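Local coordinates for protein enoyl CoA hydratase/isomerase (Crotonase) (Legionella pneumophila subsp. pneumophila, PDB 3I47) that probably acts as an enoyl-CoA hydratase or isomerase of the crotonase family, adding water to, or shifting, the double bond of enoyl-CoA thioesters, at residues Asp12-Leu17 and Lys195-Ile200. Sequence-based numbering, arbitrary orientation.
Sequences DKVGLL and KYASQI
Val-14 and Ala-197 meet methyl against methyl, a small worked example of how a helix can lie on a sheet through a branched residue set against a short one. Both branches of the valine take part: CG2 lies 3.9 Å from CB of Ala-197 and CG1 lies 4.0 Å from that same CB, which the fork therefore straddles. The torsion accounts for this. With CG1 anti to the backbone N (chi1 -178°), CG2 falls beside that N and turns to the helix backbone as well, 4.1 Å from N of Ser-198. The short alanine side chain lets CG2 reach van der Waals distance of that backbone; the CA atoms of Val-14 and Ser-198 stand 6.8 Å apart. Val-14 and Ala-197 are both buried, and this apolar pair is the tightly packed part.

Toward solvent the contact loosens and becomes polar. Asp-12, in the tight beta-hairpin turn of type I' character between strands 6-11 and 14-19, brings one carboxylate oxygen up to the side chain of Ser-198, OD2 lying 3.4 Å from OG. The pair is not hydrogen-bonded: the serine hydroxyl, swung beside its own backbone N (chi1 -70°), gives its proton to the carbonyl oxygen of Leu-194, one turn back along the helix. No hydrogen bond crosses between the segments, so packing carries the contact.

In the fold, strand 14-19 runs between antiparallel strand 6-11 and parallel strand 51-56 in the mixed sheet of the crotonase core, and helix 189-201 packs against this sheet. Val-14 also touches Val-53 of the adjacent strand; on the helix, to either side of Ala-197 in sequence, Tyr-196 rests on Ile-123 and Ile-125 of strand 123-127, and Ile-200 reaches Val-51 and Ile-123.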
loop_
_atom_site.group_PDB
_atom_site.type_symbol
_atom_site.label_atom_id
_atom_site.label_comp_id
_atom_site.label_asym_id
_atom_site.label_seq_id
_atom_site.Cartn_x
_atom_site.Cartn_y
_atom_site.Cartn_z
ATOM N N ASP A 12 3.981 -18.532 -0.323
ATOM C CA ASP A 12 5.168 -18.300 -1.191
ATOM C C ASP A 12 5.831 -16.918 -0.962
ATOM O O ASP A 12 6.038 -16.130 -1.911
ATOM C CB ASP A 12 4.803 -18.499 -2.683
ATOM C CG ASP A 12 6.004 -18.293 -3.639
ATOM O OD1 ASP A 12 7.148 -18.666 -3.284
ATOM O OD2 ASP A 12 5.802 -17.762 -4.760
ATOM N N LYS A 13 6.143 -16.640 0.305
ATOM C CA LYS A 13 6.831 -15.421 0.749
ATOM C C LYS A 13 6.018 -14.133 0.604
ATOM O O LYS A 13 6.561 -13.033 0.759
ATOM C CB LYS A 13 8.217 -15.289 0.095
ATOM C CG LYS A 13 9.094 -16.517 0.345
ATOM C CD LYS A 13 10.535 -16.288 -0.073
ATOM C CE LYS A 13 11.396 -17.521 0.223
ATOM N NZ LYS A 13 11.426 -17.869 1.686
ATOM N N VAL A 14 4.718 -14.287 0.355
ATOM C CA VAL A 14 3.798 -13.145 0.304
ATOM C C VAL A 14 2.867 -13.171 1.524
ATOM O O VAL A 14 2.128 -14.139 1.737
ATOM C CB VAL A 14 2.960 -13.143 -1.000
ATOM C CG1 VAL A 14 2.051 -11.920 -1.054
ATOM C CG2 VAL A 14 3.861 -13.161 -2.219
ATOM N N GLY A 15 2.906 -12.107 2.322
ATOM C CA GLY A 15 1.974 -11.971 3.453
ATOM C C GLY A 15 0.714 -11.297 2.960
ATOM O O GLY A 15 0.785 -10.240 2.336
ATOM N N LEU A 16 -0.431 -11.920 3.218
ATOM C CA LEU A 16 -1.710 -11.440 2.699
ATOM C C LEU A 16 -2.615 -11.024 3.848
ATOM O O LEU A 16 -2.970 -11.858 4.685
ATOM C CB LEU A 16 -2.385 -12.558 1.898
ATOM C CG LEU A 16 -1.618 -13.154 0.715
ATOM C CD1 LEU A 16 -2.190 -14.505 0.342
ATOM C CD2 LEU A 16 -1.702 -12.217 -0.454
ATOM N N LEU A 17 -2.952 -9.736 3.913
ATOM C CA LEU A 17 -3.928 -9.230 4.887
ATOM C C LEU A 17 -5.212 -9.007 4.130
ATOM O O LEU A 17 -5.223 -8.247 3.159
ATOM C CB LEU A 17 -3.463 -7.907 5.507
ATOM C CG LEU A 17 -2.395 -7.839 6.605
ATOM C CD1 LEU A 17 -0.994 -8.132 6.082
ATOM C CD2 LEU A 17 -2.448 -6.464 7.247
ATOM N N LYS A 195 0.233 -13.471 -8.603
ATOM C CA LYS A 195 1.342 -13.732 -9.515
ATOM C C LYS A 195 2.340 -12.587 -9.533
ATOM O O LYS A 195 3.556 -12.808 -9.561
ATOM C CB LYS A 195 0.831 -14.008 -10.923
ATOM C CG LYS A 195 0.223 -15.381 -11.052
ATOM C CD LYS A 195 0.279 -15.863 -12.471
ATOM C CE LYS A 195 -0.354 -17.223 -12.579
ATOM N NZ LYS A 195 -0.568 -17.577 -14.000
ATOM N N TYR A 196 1.823 -11.361 -9.506
ATOM C CA TYR A 196 2.660 -10.176 -9.559
ATOM C C TYR A 196 3.476 -10.052 -8.273
ATOM O O TYR A 196 4.677 -9.754 -8.321
ATOM C CB TYR A 196 1.776 -8.951 -9.802
ATOM C CG TYR A 196 2.508 -7.646 -9.979
ATOM C CD1 TYR A 196 3.088 -7.312 -11.200
ATOM C CD2 TYR A 196 2.598 -6.735 -8.940
ATOM C CE1 TYR A 196 3.755 -6.098 -11.375
ATOM C CE2 TYR A 196 3.263 -5.516 -9.099
ATOM C CZ TYR A 196 3.832 -5.208 -10.326
ATOM O OH TYR A 196 4.477 -4.007 -10.500
ATOM N N ALA A 197 2.826 -10.310 -7.134
ATOM C CA ALA A 197 3.508 -10.276 -5.840
ATOM C C ALA A 197 4.565 -11.376 -5.775
ATOM O O ALA A 197 5.670 -11.122 -5.318
ATOM C CB ALA A 197 2.505 -10.405 -4.683
ATOM N N SER A 198 4.226 -12.568 -6.271
ATOM C CA SER A 198 5.178 -13.682 -6.283
ATOM C C SER A 198 6.408 -13.332 -7.111
ATOM O O SER A 198 7.543 -13.622 -6.705
ATOM C CB SER A 198 4.526 -14.970 -6.786
ATOM O OG SER A 198 3.591 -15.455 -5.840
ATOM N N GLN A 199 6.200 -12.682 -8.255
ATOM C CA GLN A 199 7.324 -12.254 -9.103
ATOM C C GLN A 199 8.296 -11.318 -8.384
ATOM O O GLN A 199 9.517 -11.490 -8.476
ATOM C CB GLN A 199 6.821 -11.646 -10.408
ATOM C CG GLN A 199 6.302 -12.708 -11.370
ATOM C CD GLN A 199 5.317 -12.169 -12.395
ATOM O OE1 GLN A 199 5.023 -10.969 -12.438
ATOM N NE2 GLN A 199 4.795 -13.067 -13.233
ATOM N N ILE A 200 7.765 -10.334 -7.666
ATOM C CA ILE A 200 8.608 -9.469 -6.857
ATOM C C ILE A 200 9.316 -10.265 -5.743
ATOM O O ILE A 200 10.505 -10.038 -5.472
ATOM C CB ILE A 200 7.784 -8.282 -6.276
ATOM C CG1 ILE A 200 7.239 -7.424 -7.427
ATOM C CG2 ILE A 200 8.636 -7.438 -5.344
ATOM C CD1 ILE A 200 6.215 -6.371 -6.990
#